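Side-chain contacts in protease Do-like 2, chloroplastic (Arabidopsis thaliana, PDB 4FLN), which acts as a chloroplast serine protease that makes the primary cleavage of the photodamaged D1 protein of photosystem II: residues V119-A124 and S237-D242; D150-V155 and I189-A194. All coordinates share one frame; numbering follows the deposited sequence.

Contact 1: V119-A124 and S237-D242; sequences VDCDIA and SHFLTD
Phe239, on helix 233-246, packs its ring against Ile123, the first residue of strand 123-129, and against Cys121 in the turn before it. The arrangement belongs to the trypsin-like two-barrel fold, in which the C-terminal helix of the protease domain packs back against the first barrel. With CG anti to the backbone N (chi1 -176°), Phe239 holds its ring with one face against Ile123. Ile123 CB sits over that face in a CH-pi contact, 4.3 Å from the centroid of the Phe239 ring and 17° off its normal. The CG2 branch of Ile123, itself anti to the backbone N, packs on the CD2 and CE2 side. Cys121 approaches from the same side of the ring plane but at the CD1 flank, its SG set obliquely, 41° off the normal. An alanine in place of Phe239 would probably leave Ile123 CG2 and the Cys121 sulfur without an aromatic partner and open a gap between helix and strand. Tyr249 also meets the Phe239 ring, and its OH bonds Asp120 OD1. Between Cys121 and Ile123 lies Asp122, a charge-relay residue by similarity, whose OD1 is hydrogen-bonded to the backbone N of His91. At the sulfur's end of the contact, Cys121 SG lies 4.0 Å from Phe239 CD1.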
loop_
_atom_site.group_PDB
_atom_site.type_symbol
_atom_site.label_atom_id
_atom_site.label_comp_id
_atom_site.label_asym_id
_atom_site.label_seq_id
_atom_site.Cartn_x
_atom_site.Cartn_y
_atom_site.Cartn_z
ATOM N N VAL B 119 -1.879 0.771 -37.351
ATOM C CA VAL B 119 -1.844 0.987 -35.909
ATOM C C VAL B 119 -2.914 0.229 -35.117
ATOM O O VAL B 119 -2.628 -0.294 -34.043
ATOM C CB VAL B 119 -1.911 2.466 -35.561
ATOM C CG1 VAL B 119 -2.617 2.656 -34.223
ATOM C CG2 VAL B 119 -0.503 3.051 -35.545
ATOM N N ASP B 120 -4.138 0.174 -35.640
ATOM C CA ASP B 120 -5.245 -0.457 -34.921
ATOM C C ASP B 120 -5.291 -1.990 -35.019
ATOM O O ASP B 120 -5.932 -2.647 -34.198
ATOM C CB ASP B 120 -6.604 0.185 -35.270
ATOM C CG ASP B 120 -6.747 0.511 -36.742
ATOM O OD1 ASP B 120 -5.719 0.598 -37.437
ATOM O OD2 ASP B 120 -7.894 0.696 -37.203
ATOM N N CYS B 121 -4.627 -2.555 -36.023
ATOM C CA CYS B 121 -4.449 -4.005 -36.093
ATOM C C CYS B 121 -3.071 -4.431 -35.573
ATOM O O CYS B 121 -2.754 -5.626 -35.534
ATOM C CB CYS B 121 -4.643 -4.493 -37.526
ATOM S SG CYS B 121 -3.478 -3.766 -38.697
ATOM N N ASP B 122 -2.259 -3.440 -35.198
ATOM C CA ASP B 122 -0.894 -3.636 -34.688
ATOM C C ASP B 122 0.017 -4.529 -35.536
ATOM O O ASP B 122 0.585 -5.510 -35.057
ATOM C CB ASP B 122 -0.882 -4.086 -33.224
ATOM C CG ASP B 122 0.498 -3.942 -32.584
ATOM O OD1 ASP B 122 1.301 -3.110 -33.065
ATOM O OD2 ASP B 122 0.780 -4.658 -31.602
ATOM N N ILE B 123 0.158 -4.171 -36.800
ATOM C CA ILE B 123 1.006 -4.918 -37.711
ATOM C C ILE B 123 1.964 -3.961 -38.409
ATOM O O ILE B 123 1.627 -2.806 -38.676
ATOM C CB ILE B 123 0.157 -5.688 -38.762
ATOM C CG1 ILE B 123 -0.674 -6.776 -38.087
ATOM C CG2 ILE B 123 1.037 -6.299 -39.847
ATOM C CD1 ILE B 123 -1.604 -7.488 -39.033
ATOM N N ALA B 124 3.173 -4.432 -38.685
ATOM C CA ALA B 124 4.103 -3.643 -39.469
ATOM C C ALA B 124 4.905 -4.556 -40.369
ATOM O O ALA B 124 5.217 -5.691 -40.005
ATOM C CB ALA B 124 5.012 -2.818 -38.581
ATOM N N SER B 237 -4.076 -10.919 -43.637
ATOM C CA SER B 237 -4.342 -10.897 -45.081
ATOM C C SER B 237 -4.899 -9.544 -45.443
ATOM O O SER B 237 -4.418 -8.891 -46.364
ATOM C CB SER B 237 -5.372 -11.949 -45.494
ATOM O OG SER B 237 -5.031 -13.239 -45.027
ATOM N N HIS B 238 -5.918 -9.132 -44.692
ATOM C CA HIS B 238 -6.576 -7.858 -44.913
ATOM C C HIS B 238 -5.556 -6.742 -44.980
ATOM O O HIS B 238 -5.636 -5.862 -45.827
ATOM C CB HIS B 238 -7.570 -7.575 -43.795
ATOM C CG HIS B 238 -8.385 -6.343 -44.019
ATOM N ND1 HIS B 238 -7.841 -5.076 -43.989
ATOM C CD2 HIS B 238 -9.702 -6.182 -44.288
ATOM C CE1 HIS B 238 -8.790 -4.187 -44.221
ATOM N NE2 HIS B 238 -9.926 -4.833 -44.413
ATOM N N PHE B 239 -4.586 -6.790 -44.084
ATOM C CA PHE B 239 -3.548 -5.783 -44.063
ATOM C C PHE B 239 -2.680 -5.846 -45.318
ATOM O O PHE B 239 -2.388 -4.830 -45.946
ATOM C CB PHE B 239 -2.687 -5.936 -42.810
ATOM C CG PHE B 239 -1.652 -4.872 -42.670
ATOM C CD1 PHE B 239 -2.024 -3.565 -42.407
ATOM C CD2 PHE B 239 -0.312 -5.171 -42.823
ATOM C CE1 PHE B 239 -1.077 -2.583 -42.293
ATOM C CE2 PHE B 239 0.640 -4.192 -42.712
ATOM C CZ PHE B 239 0.263 -2.893 -42.446
ATOM N N LEU B 240 -2.266 -7.044 -45.689
ATOM C CA LEU B 240 -1.394 -7.181 -46.843
ATOM C C LEU B 240 -2.079 -6.760 -48.141
ATOM O O LEU B 240 -1.489 -6.030 -48.932
ATOM C CB LEU B 240 -0.831 -8.599 -46.945
ATOM C CG LEU B 240 0.091 -9.006 -45.795
ATOM C CD1 LEU B 240 0.547 -10.455 -45.957
ATOM C CD2 LEU B 240 1.283 -8.057 -45.688
ATOM N N THR B 241 -3.310 -7.210 -48.371
ATOM C CA THR B 241 -3.986 -6.840 -49.613
ATOM C C THR B 241 -4.329 -5.352 -49.599
ATOM O O THR B 241 -4.290 -4.687 -50.636
ATOM C CB THR B 241 -5.232 -7.726 -49.963
ATOM O OG1 THR B 241 -6.414 -6.919 -50.026
ATOM C CG2 THR B 241 -5.430 -8.837 -48.965
ATOM N N ASP B 242 -4.637 -4.826 -48.417
ATOM C CA ASP B 242 -4.839 -3.395 -48.284
ATOM C C ASP B 242 -3.613 -2.714 -48.885
ATOM O O ASP B 242 -3.727 -1.820 -49.721
ATOM C CB ASP B 242 -5.020 -3.009 -46.814
ATOM C CG ASP B 242 -5.343 -1.533 -46.622
ATOM O OD1 ASP B 242 -5.502 -1.099 -45.459
ATOM O OD2 ASP B 242 -5.433 -0.796 -47.624
#

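Contact 2: D150-V155 and I189-A194; sequences DSVTVV and IQIDAA
Asp192 OD2 takes a hydrogen bond from the backbone N of Lys168 of a second subunit, tying the chain to its neighbour just beyond Ile191, the residue that packs against Val152 and Val154. Ile191 divides its two branches between the valines. Its CG2 methyl meets Val152, lying 4.0 Å from Val152 CG2 and close to CB of the same valine as well. The longer branch goes the other way: CG1 is tucked between the backbone N and the carbonyl carbon (chi1 58°), and from there CD1 reaches Val154 CG2 at 4.0 Å. Strands 151-156 and 185-191 both pair with strand 165-178, one along each edge, in the second six-stranded antiparallel barrel of the trypsin-like domain, and these three side chains meet in its interior. In both valines CG2 is the methyl turned anti to the carbonyl carbon, and in both it is the one that touches Ile191. The side chains of Val152 and Ile191 cross at about a right angle, whereas Val154 meets the isoleucine more slantwise. Ala204 of strand 203-205 packs on both valines, and Ile195 on Val154. Thr153, between the valines, turns its CB away from Ile191 and packs on Gln149 of a third subunit.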
loop_
_atom_site.group_PDB
_atom_site.type_symbol
_atom_site.label_atom_id
_atom_site.label_comp_id
_atom_site.label_asym_id
_atom_site.label_seq_id
_atom_site.Cartn_x
_atom_site.Cartn_y
_atom_site.Cartn_z
ATOM N N ASP B 150 -7.095 -26.592 -31.389
ATOM C CA ASP B 150 -5.951 -26.792 -32.267
ATOM C C ASP B 150 -4.661 -26.456 -31.515
ATOM O O ASP B 150 -4.582 -25.467 -30.778
ATOM C CB ASP B 150 -6.075 -25.927 -33.522
ATOM C CG ASP B 150 -6.867 -26.604 -34.630
ATOM O OD1 ASP B 150 -7.697 -27.487 -34.326
ATOM O OD2 ASP B 150 -6.649 -26.255 -35.812
ATOM N N SER B 151 -3.652 -27.292 -31.688
ATOM C CA SER B 151 -2.370 -27.058 -31.052
ATOM C C SER B 151 -1.724 -25.812 -31.651
ATOM O O SER B 151 -1.762 -25.619 -32.864
ATOM C CB SER B 151 -1.469 -28.275 -31.260
ATOM O OG SER B 151 -0.239 -28.108 -30.588
ATOM N N VAL B 152 -1.145 -24.961 -30.805
ATOM C CA VAL B 152 -0.406 -23.795 -31.288
ATOM C C VAL B 152 0.955 -23.679 -30.604
ATOM O O VAL B 152 1.097 -24.012 -29.429
ATOM C CB VAL B 152 -1.171 -22.479 -31.041
ATOM C CG1 VAL B 152 -0.533 -21.340 -31.838
ATOM C CG2 VAL B 152 -2.602 -22.626 -31.433
ATOM N N THR B 153 1.962 -23.223 -31.337
ATOM C CA THR B 153 3.205 -22.816 -30.697
ATOM C C THR B 153 3.558 -21.409 -31.151
ATOM O O THR B 153 3.416 -21.065 -32.329
ATOM C CB THR B 153 4.405 -23.772 -30.962
ATOM O OG1 THR B 153 4.890 -23.586 -32.293
ATOM C CG2 THR B 153 4.014 -25.218 -30.771
ATOM N N VAL B 154 4.002 -20.601 -30.193
ATOM C CA VAL B 154 4.438 -19.240 -30.440
ATOM C C VAL B 154 5.958 -19.217 -30.368
ATOM O O VAL B 154 6.539 -19.758 -29.430
ATOM C CB VAL B 154 3.846 -18.307 -29.375
ATOM C CG1 VAL B 154 4.616 -16.993 -29.279
ATOM C CG2 VAL B 154 2.374 -18.077 -29.644
ATOM N N VAL B 155 6.598 -18.607 -31.360
ATOM C CA VAL B 155 8.056 -18.504 -31.412
ATOM C C VAL B 155 8.537 -17.052 -31.417
ATOM O O VAL B 155 8.042 -16.221 -32.180
ATOM C CB VAL B 155 8.610 -19.211 -32.659
ATOM C CG1 VAL B 155 10.103 -19.025 -32.754
ATOM C CG2 VAL B 155 8.265 -20.691 -32.613
ATOM N N ILE B 189 -7.363 -14.519 -31.879
ATOM C CA ILE B 189 -7.253 -15.878 -31.369
ATOM C C ILE B 189 -6.638 -15.839 -29.985
ATOM O O ILE B 189 -5.596 -15.224 -29.793
ATOM C CB ILE B 189 -6.347 -16.753 -32.265
ATOM C CG1 ILE B 189 -6.848 -16.756 -33.709
ATOM C CG2 ILE B 189 -6.256 -18.178 -31.729
ATOM C CD1 ILE B 189 -5.840 -17.320 -34.689
ATOM N N GLN B 190 -7.292 -16.483 -29.022
ATOM C CA GLN B 190 -6.741 -16.648 -27.679
ATOM C C GLN B 190 -6.038 -17.992 -27.580
ATOM O O GLN B 190 -6.550 -19.004 -28.053
ATOM C CB GLN B 190 -7.859 -16.635 -26.657
ATOM C CG GLN B 190 -8.042 -15.363 -25.878
ATOM C CD GLN B 190 -9.079 -15.534 -24.776
ATOM O OE1 GLN B 190 -9.088 -16.550 -24.073
ATOM N NE2 GLN B 190 -9.955 -14.545 -24.620
ATOM N N ILE B 191 -4.868 -18.015 -26.958
ATOM C CA ILE B 191 -4.188 -19.282 -26.723
ATOM C C ILE B 191 -3.947 -19.549 -25.246
ATOM O O ILE B 191 -3.906 -18.646 -24.420
ATOM C CB ILE B 191 -2.843 -19.401 -27.489
ATOM C CG1 ILE B 191 -1.899 -18.267 -27.096
ATOM C CG2 ILE B 191 -3.066 -19.469 -29.018
ATOM C CD1 ILE B 191 -0.476 -18.732 -26.949
ATOM N N ASP B 192 -3.716 -20.816 -24.963
ATOM C CA ASP B 192 -3.721 -21.423 -23.642
ATOM C C ASP B 192 -2.367 -21.205 -22.957
ATOM O O ASP B 192 -2.101 -21.743 -21.892
ATOM C CB ASP B 192 -3.987 -22.915 -23.891
ATOM C CG ASP B 192 -4.042 -23.738 -22.645
ATOM O OD1 ASP B 192 -2.985 -24.278 -22.253
ATOM O OD2 ASP B 192 -5.147 -23.887 -22.088
ATOM N N ALA B 193 -1.488 -20.444 -23.598
ATOM C CA ALA B 193 -0.122 -20.261 -23.102
ATOM C C ALA B 193 0.255 -18.788 -23.012
ATOM O O ALA B 193 -0.139 -17.990 -23.855
ATOM C CB ALA B 193 0.866 -20.999 -24.000
ATOM N N ALA B 194 1.019 -18.425 -21.989
ATOM C CA ALA B 194 1.416 -17.031 -21.821
ATOM C C ALA B 194 2.548 -16.669 -22.779
ATOM O O ALA B 194 3.311 -17.540 -23.201
ATOM C CB ALA B 194 1.811 -16.747 -20.384
#

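Contact 2 is nested inside the loop closed by contact 1: the chain runs through 119-124, 150-155, 189-194 and finally 237-242. Strand 123-129 belongs to the first barrel of the protease domain, and the next strand, 151-156, begins the second. Contact 1 fastens the helix that follows the second barrel back onto the first, while contact 2 lies inside the second. Their centres are about 21 Å apart and their nearest atoms about 11 Å, so they do not touch. Both approach the charge-relay site assigned by similarity: Asp122 lies in contact 1, and the side chain of Val154 in contact 2 is about 7 Å from that of Ser200.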